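PDB 5DE0: deferrochelatase from Vibrio cholerae, which probably acts as a haem b-dependent peroxidase of the dye-decolorizing (DyP) family, using hydrogen peroxide to oxidise its substrates. Local coordinates for residues T22-Q28 and D124-E130; G144-E150 and R200-S205; A214-R219 and D271-L277. Numbering follows the deposited sequence.

Contact 1 (T22-Q28 and D124-E130)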
loop_
_atom_site.group_PDB
_atom_site.type_symbol
_atom_site.label_atom_id
_atom_site.label_comp_id
_atom_site.label_asym_id
_atom_site.label_seq_id
_atom_site.Cartn_x
_atom_site.Cartn_y
_atom_site.Cartn_z
ATOM N N THR B 22 -5.695 -8.792 7.565
ATOM C CA THR B 22 -6.052 -7.950 8.697
ATOM C C THR B 22 -6.181 -8.745 9.995
ATOM O O THR B 22 -6.937 -9.715 10.073
ATOM C CB THR B 22 -7.372 -7.202 8.431
ATOM O OG1 THR B 22 -7.233 -6.394 7.256
ATOM C CG2 THR B 22 -7.730 -6.308 9.607
ATOM N N LEU B 23 -5.425 -8.329 11.006
ATOM C CA LEU B 23 -5.540 -8.895 12.344
ATOM C C LEU B 23 -6.225 -7.884 13.255
ATOM O O LEU B 23 -5.791 -6.737 13.351
ATOM C CB LEU B 23 -4.164 -9.272 12.900
ATOM C CG LEU B 23 -3.323 -10.260 12.086
ATOM C CD1 LEU B 23 -2.045 -10.619 12.833
ATOM C CD2 LEU B 23 -4.119 -11.509 11.765
ATOM N N LEU B 24 -7.297 -8.301 13.922
ATOM C CA LEU B 24 -8.034 -7.382 14.782
ATOM C C LEU B 24 -8.426 -8.014 16.116
ATOM O O LEU B 24 -8.475 -9.236 16.255
ATOM C CB LEU B 24 -9.281 -6.858 14.058
ATOM C CG LEU B 24 -10.350 -7.851 13.588
ATOM C CD1 LEU B 24 -11.452 -8.003 14.624
ATOM C CD2 LEU B 24 -10.930 -7.424 12.246
ATOM N N LYS B 25 -8.694 -7.159 17.096
ATOM C CA LYS B 25 -9.113 -7.596 18.420
ATOM C C LYS B 25 -10.530 -7.101 18.684
ATOM O O LYS B 25 -10.868 -5.969 18.341
ATOM C CB LYS B 25 -8.151 -7.072 19.488
ATOM C CG LYS B 25 -8.375 -7.635 20.880
ATOM C CD LYS B 25 -7.774 -9.026 21.025
ATOM C CE LYS B 25 -8.026 -9.588 22.417
ATOM N NZ LYS B 25 -7.500 -10.972 22.571
ATOM N N VAL B 26 -11.358 -7.950 19.285
ATOM C CA VAL B 26 -12.742 -7.588 19.566
ATOM C C VAL B 26 -12.885 -7.056 20.989
ATOM O O VAL B 26 -12.725 -7.798 21.959
ATOM C CB VAL B 26 -13.686 -8.784 19.365
ATOM C CG1 VAL B 26 -15.132 -8.350 19.533
ATOM C CG2 VAL B 26 -13.467 -9.402 17.991
ATOM N N ARG B 27 -13.189 -5.768 21.107
ATOM C CA ARG B 27 -13.230 -5.109 22.409
ATOM C C ARG B 27 -14.624 -5.093 23.040
ATOM O O ARG B 27 -14.769 -5.296 24.245
ATOM C CB ARG B 27 -12.699 -3.678 22.289
ATOM C CG ARG B 27 -11.199 -3.599 22.073
ATOM C CD ARG B 27 -10.463 -4.437 23.112
ATOM N NE ARG B 27 -9.017 -4.418 22.912
ATOM C CZ ARG B 27 -8.153 -5.122 23.637
ATOM N NH1 ARG B 27 -8.586 -5.909 24.613
ATOM N NH2 ARG B 27 -6.853 -5.042 23.382
ATOM N N GLN B 28 -15.645 -4.846 22.229
ATOM C CA GLN B 28 -17.013 -4.796 22.734
ATOM C C GLN B 28 -18.021 -5.171 21.653
ATOM O O GLN B 28 -17.647 -5.382 20.499
ATOM C CB GLN B 28 -17.331 -3.403 23.283
ATOM C CG GLN B 28 -17.234 -2.300 22.242
ATOM C CD GLN B 28 -17.778 -0.973 22.736
ATOM O OE1 GLN B 28 -17.876 -0.734 23.940
ATOM N NE2 GLN B 28 -18.140 -0.102 21.802
ATOM N N ASP B 124 -16.110 -0.968 18.013
ATOM C CA ASP B 124 -16.153 -2.227 18.749
ATOM C C ASP B 124 -14.866 -3.018 18.548
ATOM O O ASP B 124 -14.644 -4.040 19.195
ATOM C CB ASP B 124 -17.352 -3.068 18.301
ATOM C CG ASP B 124 -18.645 -2.274 18.267
ATOM O OD1 ASP B 124 -18.837 -1.402 19.143
ATOM O OD2 ASP B 124 -19.469 -2.521 17.359
ATOM N N ILE B 125 -14.016 -2.520 17.655
ATOM C CA ILE B 125 -12.868 -3.270 17.157
ATOM C C ILE B 125 -11.579 -2.456 17.218
ATOM O O ILE B 125 -11.589 -1.245 16.993
ATOM C CB ILE B 125 -13.117 -3.726 15.697
ATOM C CG1 ILE B 125 -14.194 -4.806 15.657
ATOM C CG2 ILE B 125 -11.850 -4.249 15.045
ATOM C CD1 ILE B 125 -13.835 -6.023 16.457
ATOM N N GLU B 126 -10.474 -3.122 17.535
ATOM C CA GLU B 126 -9.159 -2.532 17.343
ATOM C C GLU B 126 -8.342 -3.364 16.363
ATOM O O GLU B 126 -8.059 -4.535 16.616
ATOM C CB GLU B 126 -8.415 -2.403 18.667
ATOM C CG GLU B 126 -6.983 -1.915 18.509
ATOM C CD GLU B 126 -6.307 -1.654 19.839
ATOM O OE1 GLU B 126 -7.022 -1.488 20.848
ATOM O OE2 GLU B 126 -5.060 -1.627 19.878
ATOM N N ILE B 127 -7.969 -2.756 15.242
ATOM C CA ILE B 127 -7.161 -3.436 14.236
ATOM C C ILE B 127 -5.695 -3.475 14.661
ATOM O O ILE B 127 -5.004 -2.458 14.630
ATOM C CB ILE B 127 -7.284 -2.751 12.860
ATOM C CG1 ILE B 127 -8.747 -2.728 12.404
ATOM C CG2 ILE B 127 -6.405 -3.450 11.832
ATOM C CD1 ILE B 127 -8.956 -2.092 11.046
ATOM N N VAL B 128 -5.232 -4.654 15.065
ATOM C CA VAL B 128 -3.870 -4.824 15.560
ATOM C C VAL B 128 -2.847 -4.688 14.436
ATOM O O VAL B 128 -1.773 -4.113 14.622
ATOM C CB VAL B 128 -3.695 -6.193 16.246
ATOM C CG1 VAL B 128 -2.288 -6.338 16.809
ATOM C CG2 VAL B 128 -4.730 -6.365 17.344
ATOM N N ASP B 129 -3.183 -5.224 13.268
ATOM C CA ASP B 129 -2.306 -5.136 12.111
ATOM C C ASP B 129 -3.126 -5.156 10.824
ATOM O O ASP B 129 -4.126 -5.865 10.722
ATOM C CB ASP B 129 -1.291 -6.281 12.113
ATOM C CG ASP B 129 0.011 -5.912 11.421
ATOM O OD1 ASP B 129 0.091 -4.806 10.844
ATOM O OD2 ASP B 129 0.956 -6.732 11.447
ATOM N N GLU B 130 -2.696 -4.366 9.847
ATOM C CA GLU B 130 -3.376 -4.279 8.561
ATOM C C GLU B 130 -2.339 -4.230 7.448
ATOM O O GLU B 130 -1.698 -3.202 7.228
ATOM C CB GLU B 130 -4.285 -3.046 8.512
ATOM C CG GLU B 130 -5.018 -2.850 7.192
ATOM C CD GLU B 130 -5.911 -1.620 7.201
ATOM O OE1 GLU B 130 -6.067 -1.007 8.277
ATOM O OE2 GLU B 130 -6.456 -1.266 6.132
#

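Contact 2 (G144-E150 and R200-S205). With HEM (protoporphyrin IX containing Fe), chain F.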
loop_
_atom_site.group_PDB
_atom_site.type_symbol
_atom_site.label_atom_id
_atom_site.label_comp_id
_atom_site.label_asym_id
_atom_site.label_seq_id
_atom_site.Cartn_x
_atom_site.Cartn_y
_atom_site.Cartn_z
ATOM N N GLY B 144 14.597 -11.536 -3.789
ATOM C CA GLY B 144 15.009 -11.808 -5.153
ATOM C C GLY B 144 14.728 -13.234 -5.583
ATOM O O GLY B 144 14.885 -13.582 -6.753
ATOM N N PHE B 145 14.313 -14.063 -4.630
ATOM C CA PHE B 145 13.995 -15.461 -4.905
ATOM C C PHE B 145 12.503 -15.649 -5.138
ATOM O O PHE B 145 11.681 -14.990 -4.502
ATOM C CB PHE B 145 14.454 -16.359 -3.753
ATOM C CG PHE B 145 15.942 -16.561 -3.688
ATOM C CD1 PHE B 145 16.778 -15.544 -3.258
ATOM C CD2 PHE B 145 16.503 -17.779 -4.041
ATOM C CE1 PHE B 145 18.146 -15.732 -3.193
ATOM C CE2 PHE B 145 17.873 -17.975 -3.977
ATOM C CZ PHE B 145 18.695 -16.950 -3.552
ATOM N N ILE B 146 12.157 -16.550 -6.048
ATOM C CA ILE B 146 10.760 -16.860 -6.323
ATOM C C ILE B 146 10.128 -17.563 -5.126
ATOM O O ILE B 146 10.715 -18.484 -4.556
ATOM C CB ILE B 146 10.612 -17.744 -7.577
ATOM C CG1 ILE B 146 11.220 -17.044 -8.793
ATOM C CG2 ILE B 146 9.151 -18.088 -7.828
ATOM C CD1 ILE B 146 11.138 -17.856 -10.069
ATOM N N ASP B 147 8.937 -17.115 -4.742
ATOM C CA ASP B 147 8.220 -17.712 -3.621
ATOM C C ASP B 147 6.970 -18.446 -4.096
ATOM O O ASP B 147 6.125 -17.870 -4.781
ATOM C CB ASP B 147 7.847 -16.639 -2.596
ATOM C CG ASP B 147 7.192 -17.221 -1.357
ATOM O OD1 ASP B 147 7.472 -18.392 -1.025
ATOM O OD2 ASP B 147 6.396 -16.506 -0.714
ATOM N N GLY B 148 6.861 -19.721 -3.733
ATOM C CA GLY B 148 5.703 -20.520 -4.093
ATOM C C GLY B 148 6.004 -21.604 -5.112
ATOM O O GLY B 148 5.090 -22.198 -5.682
ATOM N N THR B 149 7.289 -21.862 -5.339
ATOM C CA THR B 149 7.718 -22.851 -6.327
ATOM C C THR B 149 7.178 -24.251 -6.030
ATOM O O THR B 149 6.623 -24.906 -6.913
ATOM C CB THR B 149 9.255 -22.917 -6.417
ATOM O OG1 THR B 149 9.765 -21.644 -6.837
ATOM C CG2 THR B 149 9.691 -23.983 -7.410
ATOM N N GLU B 150 7.334 -24.703 -4.789
ATOM C CA GLU B 150 6.858 -26.026 -4.398
ATOM C C GLU B 150 5.499 -25.967 -3.705
ATOM O O GLU B 150 5.063 -26.943 -3.097
ATOM C CB GLU B 150 7.878 -26.715 -3.486
ATOM C CG GLU B 150 9.241 -26.938 -4.134
ATOM C CD GLU B 150 9.182 -27.884 -5.320
ATOM O OE1 GLU B 150 8.322 -28.790 -5.323
ATOM O OE2 GLU B 150 9.996 -27.719 -6.253
ATOM N N ARG B 200 17.692 -23.021 -2.820
ATOM C CA ARG B 200 17.331 -23.124 -4.231
ATOM C C ARG B 200 18.064 -22.080 -5.067
ATOM O O ARG B 200 18.573 -21.090 -4.539
ATOM C CB ARG B 200 15.818 -22.965 -4.422
ATOM C CG ARG B 200 14.977 -24.012 -3.714
ATOM C CD ARG B 200 13.506 -23.861 -4.057
ATOM N NE ARG B 200 13.193 -24.385 -5.382
ATOM C CZ ARG B 200 12.774 -25.625 -5.609
ATOM N NH1 ARG B 200 12.618 -26.468 -4.598
ATOM N NH2 ARG B 200 12.511 -26.024 -6.846
ATOM N N THR B 201 18.110 -22.310 -6.375
ATOM C CA THR B 201 18.707 -21.358 -7.300
ATOM C C THR B 201 17.841 -20.104 -7.356
ATOM O O THR B 201 16.625 -20.179 -7.204
ATOM C CB THR B 201 18.859 -21.961 -8.711
ATOM O OG1 THR B 201 19.312 -23.316 -8.608
ATOM C CG2 THR B 201 19.858 -21.166 -9.532
ATOM N N LYS B 202 18.466 -18.952 -7.567
ATOM C CA LYS B 202 17.741 -17.683 -7.534
ATOM C C LYS B 202 16.975 -17.358 -8.828
ATOM O O LYS B 202 15.798 -17.003 -8.760
ATOM C CB LYS B 202 18.702 -16.538 -7.193
ATOM C CG LYS B 202 18.020 -15.214 -6.911
ATOM C CD LYS B 202 18.998 -14.204 -6.337
ATOM C CE LYS B 202 18.294 -12.916 -5.947
ATOM N NZ LYS B 202 19.195 -11.966 -5.240
ATOM N N PRO B 203 17.618 -17.472 -10.006
ATOM C CA PRO B 203 16.849 -17.080 -11.195
ATOM C C PRO B 203 15.724 -18.045 -11.576
ATOM O O PRO B 203 14.668 -17.580 -12.005
ATOM C CB PRO B 203 17.911 -17.039 -12.298
ATOM C CG PRO B 203 18.963 -17.974 -11.837
ATOM C CD PRO B 203 19.011 -17.807 -10.351
ATOM N N ASP B 204 15.933 -19.351 -11.429
ATOM C CA ASP B 204 14.940 -20.315 -11.906
ATOM C C ASP B 204 14.391 -21.235 -10.815
ATOM O O ASP B 204 13.626 -22.155 -11.106
ATOM C CB ASP B 204 15.523 -21.161 -13.045
ATOM C CG ASP B 204 16.871 -21.768 -12.700
ATOM O OD1 ASP B 204 17.231 -21.805 -11.505
ATOM O OD2 ASP B 204 17.568 -22.219 -13.633
ATOM N N SER B 205 14.787 -20.984 -9.571
ATOM C CA SER B 205 14.234 -21.685 -8.412
ATOM C C SER B 205 14.347 -23.206 -8.504
ATOM O O SER B 205 13.440 -23.931 -8.092
ATOM C CB SER B 205 12.769 -21.285 -8.208
ATOM O OG SER B 205 12.269 -21.776 -6.977
HETATM C CHA HEM F . 9.668 -22.649 0.430
HETATM C CHB HEM F . 7.285 -22.809 4.651
HETATM C CHC HEM F . 8.908 -18.365 5.784
HETATM C CHD HEM F . 10.536 -17.895 1.240
HETATM C C1A HEM F . 8.883 -23.084 1.475
HETATM C C2A HEM F . 8.212 -24.365 1.567
HETATM C C3A HEM F . 7.553 -24.406 2.730
HETATM C C4A HEM F . 7.785 -23.154 3.417
HETATM C CMA HEM F . 6.693 -25.572 3.266
HETATM C CAA HEM F . 8.257 -25.482 0.502
HETATM C CBA HEM F . 9.215 -26.573 0.978
HETATM C CGA HEM F . 9.410 -27.596 -0.108
HETATM O O1A HEM F . 10.196 -27.325 -1.051
HETATM O O2A HEM F . 8.780 -28.680 -0.023
HETATM C C1B HEM F . 7.586 -21.664 5.353
HETATM C C2B HEM F . 7.281 -21.432 6.747
HETATM C C3B HEM F . 7.715 -20.215 7.075
HETATM C C4B HEM F . 8.328 -19.617 5.895
HETATM C CMB HEM F . 6.562 -22.416 7.698
HETATM C CAB HEM F . 7.556 -19.624 8.494
HETATM C CBB HEM F . 7.943 -18.387 8.800
HETATM C C1C HEM F . 9.465 -17.826 4.642
HETATM C C2C HEM F . 9.997 -16.483 4.492
HETATM C C3C HEM F . 10.445 -16.359 3.227
HETATM C C4C HEM F . 10.213 -17.620 2.551
HETATM C CMC HEM F . 10.009 -15.428 5.623
HETATM C CAC HEM F . 11.112 -15.158 2.511
HETATM C CBC HEM F . 11.462 -14.013 3.103
HETATM C C1D HEM F . 10.571 -19.136 0.640
HETATM C C2D HEM F . 11.286 -19.456 -0.575
HETATM C C3D HEM F . 11.013 -20.943 -0.831
HETATM C C4D HEM F . 10.162 -21.373 0.256
HETATM C CMD HEM F . 12.143 -18.506 -1.439
HETATM C CAD HEM F . 11.545 -21.797 -2.000
HETATM C CBD HEM F . 10.614 -21.700 -3.203
HETATM C CGD HEM F . 9.274 -22.301 -2.868
HETATM O O1D HEM F . 8.337 -21.529 -2.539
HETATM O O2D HEM F . 9.138 -23.550 -2.931
HETATM N NA HEM F . 8.600 -22.371 2.623
HETATM N NB HEM F . 8.226 -20.538 4.866
HETATM N NC HEM F . 9.617 -18.489 3.439
HETATM N ND HEM F . 9.928 -20.284 1.093
HETATM FE FE HEM F . 9.178 -20.444 3.020
HETATM O O HOH W 1 13.280 -19.801 -4.741
HETATM O O HOH W 2 13.966 -18.573 -6.857
#

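Contact 3 (A214-R219 and D271-L277). With HEM (protoporphyrin IX containing Fe), chain F.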
loop_
_atom_site.group_PDB
_atom_site.type_symbol
_atom_site.label_atom_id
_atom_site.label_comp_id
_atom_site.label_asym_id
_atom_site.label_seq_id
_atom_site.Cartn_x
_atom_site.Cartn_y
_atom_site.Cartn_z
ATOM N N ALA B 214 20.685 -26.389 7.301
ATOM C CA ALA B 214 20.368 -25.121 7.946
ATOM C C ALA B 214 19.760 -24.122 6.964
ATOM O O ALA B 214 19.314 -23.046 7.362
ATOM C CB ALA B 214 21.611 -24.534 8.596
ATOM N N SER B 215 19.742 -24.476 5.683
ATOM C CA SER B 215 19.081 -23.644 4.685
ATOM C C SER B 215 17.579 -23.664 4.931
ATOM O O SER B 215 17.069 -24.574 5.585
ATOM C CB SER B 215 19.390 -24.125 3.267
ATOM O OG SER B 215 18.652 -25.293 2.956
ATOM N N HIS B 216 16.873 -22.671 4.401
ATOM C CA HIS B 216 15.443 -22.538 4.664
ATOM C C HIS B 216 14.648 -23.759 4.208
ATOM O O HIS B 216 13.857 -24.310 4.975
ATOM C CB HIS B 216 14.884 -21.286 3.993
ATOM C CG HIS B 216 13.459 -21.012 4.349
ATOM N ND1 HIS B 216 13.058 -20.726 5.636
ATOM C CD2 HIS B 216 12.336 -20.999 3.592
ATOM C CE1 HIS B 216 11.751 -20.539 5.657
ATOM N NE2 HIS B 216 11.289 -20.700 4.430
ATOM N N VAL B 217 14.857 -24.172 2.963
ATOM C CA VAL B 217 14.200 -25.365 2.439
ATOM C C VAL B 217 14.626 -26.587 3.248
ATOM O O VAL B 217 13.815 -27.469 3.527
ATOM C CB VAL B 217 14.519 -25.578 0.945
ATOM C CG1 VAL B 217 13.942 -26.898 0.451
ATOM C CG2 VAL B 217 13.977 -24.419 0.122
ATOM N N GLY B 218 15.894 -26.623 3.646
ATOM C CA GLY B 218 16.393 -27.691 4.493
ATOM C C GLY B 218 15.661 -27.759 5.822
ATOM O O GLY B 218 15.530 -28.828 6.418
ATOM N N ARG B 219 15.177 -26.607 6.281
ATOM C CA ARG B 219 14.448 -26.520 7.541
ATOM C C ARG B 219 12.975 -26.896 7.391
ATOM O O ARG B 219 12.392 -27.502 8.290
ATOM C CB ARG B 219 14.552 -25.107 8.122
ATOM C CG ARG B 219 15.954 -24.664 8.519
ATOM C CD ARG B 219 16.396 -25.269 9.846
ATOM N NE ARG B 219 16.873 -26.642 9.706
ATOM C CZ ARG B 219 17.315 -27.386 10.715
ATOM N NH1 ARG B 219 17.341 -26.889 11.944
ATOM N NH2 ARG B 219 17.729 -28.626 10.494
ATOM N N ASP B 271 16.381 -29.142 16.222
ATOM C CA ASP B 271 17.777 -29.531 16.039
ATOM C C ASP B 271 18.738 -28.725 16.901
ATOM O O ASP B 271 19.826 -29.193 17.236
ATOM C CB ASP B 271 18.179 -29.380 14.569
ATOM C CG ASP B 271 17.537 -30.421 13.678
ATOM O OD1 ASP B 271 17.942 -30.523 12.502
ATOM O OD2 ASP B 271 16.634 -31.139 14.156
ATOM N N GLY B 272 18.336 -27.508 17.248
ATOM C CA GLY B 272 19.229 -26.581 17.914
ATOM C C GLY B 272 19.787 -25.596 16.905
ATOM O O GLY B 272 20.369 -24.573 17.272
ATOM N N LYS B 273 19.611 -25.909 15.625
ATOM C CA LYS B 273 20.025 -25.007 14.557
ATOM C C LYS B 273 18.872 -24.124 14.097
ATOM O O LYS B 273 17.740 -24.588 13.953
ATOM C CB LYS B 273 20.579 -25.788 13.365
ATOM C CG LYS B 273 22.058 -26.100 13.450
ATOM C CD LYS B 273 22.313 -27.356 14.252
ATOM C CE LYS B 273 23.776 -27.750 14.179
ATOM N NZ LYS B 273 23.964 -29.188 14.495
ATOM N N THR B 274 19.170 -22.851 13.860
ATOM C CA THR B 274 18.170 -21.910 13.384
ATOM C C THR B 274 18.243 -21.762 11.872
ATOM O O THR B 274 19.240 -22.123 11.247
ATOM C CB THR B 274 18.340 -20.528 14.029
ATOM O OG1 THR B 274 19.634 -20.007 13.706
ATOM C CG2 THR B 274 18.194 -20.622 15.540
ATOM N N ASP B 275 17.176 -21.226 11.291
ATOM C CA ASP B 275 17.109 -20.990 9.855
ATOM C C ASP B 275 18.087 -19.892 9.445
ATOM O O ASP B 275 18.147 -18.834 10.075
ATOM C CB ASP B 275 15.680 -20.613 9.446
ATOM C CG ASP B 275 15.430 -20.777 7.957
ATOM O OD1 ASP B 275 16.337 -20.478 7.152
ATOM O OD2 ASP B 275 14.316 -21.207 7.591
ATOM N N GLN B 276 18.854 -20.152 8.390
ATOM C CA GLN B 276 19.794 -19.169 7.860
ATOM C C GLN B 276 19.063 -17.940 7.321
ATOM O O GLN B 276 19.600 -16.831 7.348
ATOM C CB GLN B 276 20.657 -19.791 6.759
ATOM C CG GLN B 276 21.616 -20.865 7.248
ATOM C CD GLN B 276 22.745 -20.303 8.091
ATOM O OE1 GLN B 276 23.361 -19.301 7.734
ATOM N NE2 GLN B 276 23.018 -20.947 9.221
ATOM N N LEU B 277 17.842 -18.142 6.832
ATOM C CA LEU B 277 17.032 -17.043 6.312
ATOM C C LEU B 277 16.698 -16.034 7.405
ATOM O O LEU B 277 16.571 -14.838 7.140
ATOM C CB LEU B 277 15.744 -17.577 5.679
ATOM C CG LEU B 277 14.715 -16.549 5.195
ATOM C CD1 LEU B 277 15.304 -15.639 4.124
ATOM C CD2 LEU B 277 13.467 -17.244 4.680
HETATM C CHA HEM F . 9.668 -22.649 0.430
HETATM C CHB HEM F . 7.285 -22.809 4.651
HETATM C CHC HEM F . 8.908 -18.365 5.784
HETATM C CHD HEM F . 10.536 -17.895 1.240
HETATM C C1A HEM F . 8.883 -23.084 1.475
HETATM C C2A HEM F . 8.212 -24.365 1.567
HETATM C C3A HEM F . 7.553 -24.406 2.730
HETATM C C4A HEM F . 7.785 -23.154 3.417
HETATM C CMA HEM F . 6.693 -25.572 3.266
HETATM C CAA HEM F . 8.257 -25.482 0.502
HETATM C CBA HEM F . 9.215 -26.573 0.978
HETATM C CGA HEM F . 9.410 -27.596 -0.108
HETATM O O1A HEM F . 10.196 -27.325 -1.051
HETATM O O2A HEM F . 8.780 -28.680 -0.023
HETATM C C1B HEM F . 7.586 -21.664 5.353
HETATM C C2B HEM F . 7.281 -21.432 6.747
HETATM C C3B HEM F . 7.715 -20.215 7.075
HETATM C C4B HEM F . 8.328 -19.617 5.895
HETATM C CMB HEM F . 6.562 -22.416 7.698
HETATM C CAB HEM F . 7.556 -19.624 8.494
HETATM C CBB HEM F . 7.943 -18.387 8.800
HETATM C C1C HEM F . 9.465 -17.826 4.642
HETATM C C2C HEM F . 9.997 -16.483 4.492
HETATM C C3C HEM F . 10.445 -16.359 3.227
HETATM C C4C HEM F . 10.213 -17.620 2.551
HETATM C CMC HEM F . 10.009 -15.428 5.623
HETATM C CAC HEM F . 11.112 -15.158 2.511
HETATM C CBC HEM F . 11.462 -14.013 3.103
HETATM C C1D HEM F . 10.571 -19.136 0.640
HETATM C C2D HEM F . 11.286 -19.456 -0.575
HETATM C C3D HEM F . 11.013 -20.943 -0.831
HETATM C C4D HEM F . 10.162 -21.373 0.256
HETATM C CMD HEM F . 12.143 -18.506 -1.439
HETATM C CAD HEM F . 11.545 -21.797 -2.000
HETATM C CBD HEM F . 10.614 -21.700 -3.203
HETATM C CGD HEM F . 9.274 -22.301 -2.868
HETATM O O1D HEM F . 8.337 -21.529 -2.539
HETATM O O2D HEM F . 9.138 -23.550 -2.931
HETATM N NA HEM F . 8.600 -22.371 2.623
HETATM N NB HEM F . 8.226 -20.538 4.866
HETATM N NC HEM F . 9.617 -18.489 3.439
HETATM N ND HEM F . 9.928 -20.284 1.093
HETATM FE FE HEM F . 9.178 -20.444 3.020
#

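Contact 1 (T22-Q28 and D124-E130)
D124 loses the most surface when these two antiparallel segments pair, and it closes one end of the ladder, beside R27 and Q28. Its carbonyl O accepts from R27 N (3.0 Å) and from Q28 N (3.3 Å), while D124 OD1 takes a bond from Q28 NE2 (3.0 Å) and another from N29. Next along, I125 folds its tip over the neighbouring strand: I125 CD1 reaches L24 CD1 at 3.6 Å and V26 CG2 at 3.7 Å, on the face that V33 of helix 30-38 helps to cover. The ladder belongs to the four-stranded antiparallel sheet of a ferredoxin-like domain, the building unit of the DyP fold, in which strand 125-134 is outermost within the chain. On the other face, L23 packs on L99 of strand 98-104 and marks a classic beta bulge. V128 and D129 both oppose it, so L23 O receives D129 N at 3.0 Å and, weakly, V128 N at 2.8 Å, while L23 N donates to D129 O at 2.8 Å.

Contact 2 (G144-E150 and R200-S205)
R200 opens the segment and packs against the haem, with R200 CD 3.5 Å from HEM CAD. Its NE and NH2 fold back onto S205 O (2.8 and 2.6 Å), R200 NH2 also forms a salt bridge with E150 OE2 (3.1 Å) in which the hydrogen bond itself is weak, and T149 CG2 covers one guanidinium face. R200 O meets the edge of the F145 ring at CE2 (3.2 Å). K202 then lays its aliphatic chain over the ring face, a CH-pi contact with CG 3.7 Å from the F145 ring centroid, before its NZ leaves for Q194. K202 O receives water 2 (3.1 Å), which accepts from I146 N (2.8 Å). At S205, OG and T149 OG1 share a short 2.5 Å hydrogen bond, and water 1 joins S205 OG to I146 O. The opposing segment carries the GXXDG signature of DyP peroxidases, G144 to G148. G148 N and E150 N donate to propionate atoms HEM O1D (2.6 Å) and HEM O2D (2.8 Å), consistent with a polar network holding the signature loop where its amides bind the propionate.

Contact 3 (A214-R219 and D271-L277)
Two short pieces of backbone meet where A214 and D275 (CA atoms 5.6 Å apart) and S215 and Q276 (5.5 Å) draw level, and a main-chain bond from Q276 N to A214 O (3.1 Å) ties them. Just beyond it helix 216-220 begins: S215 is its N-cap, with S215 OG accepting from G218 N at 3.1 Å. The opposing loop bends in an Asx turn, L277 N donating to D275 OD1 at 2.8 Å. Between them these turns present the proximal histidine-aspartate pair that is a familiar principle of haem peroxidases. H216 sits in the first turn of the helix and binds the iron, its NE2 2.5 Å from HEM FE. On the far side of the imidazole, H216 ND1 donates to D275 OD2 across only 2.4 Å, a very short hydrogen bond. The carboxylate thus does two jobs, OD1 shaping its own loop and OD2 accepting from the ligand histidine, which is consistent with a role in orienting the imidazole; as in related peroxidases, such a partner is expected to give the imidazole more anionic character. M266 of helix 257-266 packs on both H216 and D275.

Farther from the haem, R219 ties down the D271-K273 part of the loop. R219 NH2 forms a salt bridge with D271 OD1 (2.8 Å), and R219 NH1 bonds weakly to K273 O (3.1 Å), both acceptors lying near the guanidinium plane. L277 lines the pocket: its CD2 lies over the imidazole face, 3.7 Å from the H216 ring centroid, and 3.5 Å from the porphyrin atom HEM C3C.

How the contacts relate
Contacts 2 and 3 serve one haem from different directions. Contact 3 supplies the iron ligand on the proximal side, whereas contact 2 holds a propionate and carries D147 on the opposite side of the porphyrin. Their centres are about 17 Å apart, yet they touch directly, R200 CG packing 4.0 Å from V217 CG2 in the helix that bears H216. Contact 1 lies in the N-terminal part of the DyP sequence, contacts 2 and 3 in the C-terminal part. Across the centre of the chain, its centre is about 34 Å from that of contact 2 and 33 Å from that of contact 3. The L23 side chain is about 13 Å from the haem, and contact 1 is sheet packing with no residue touching it.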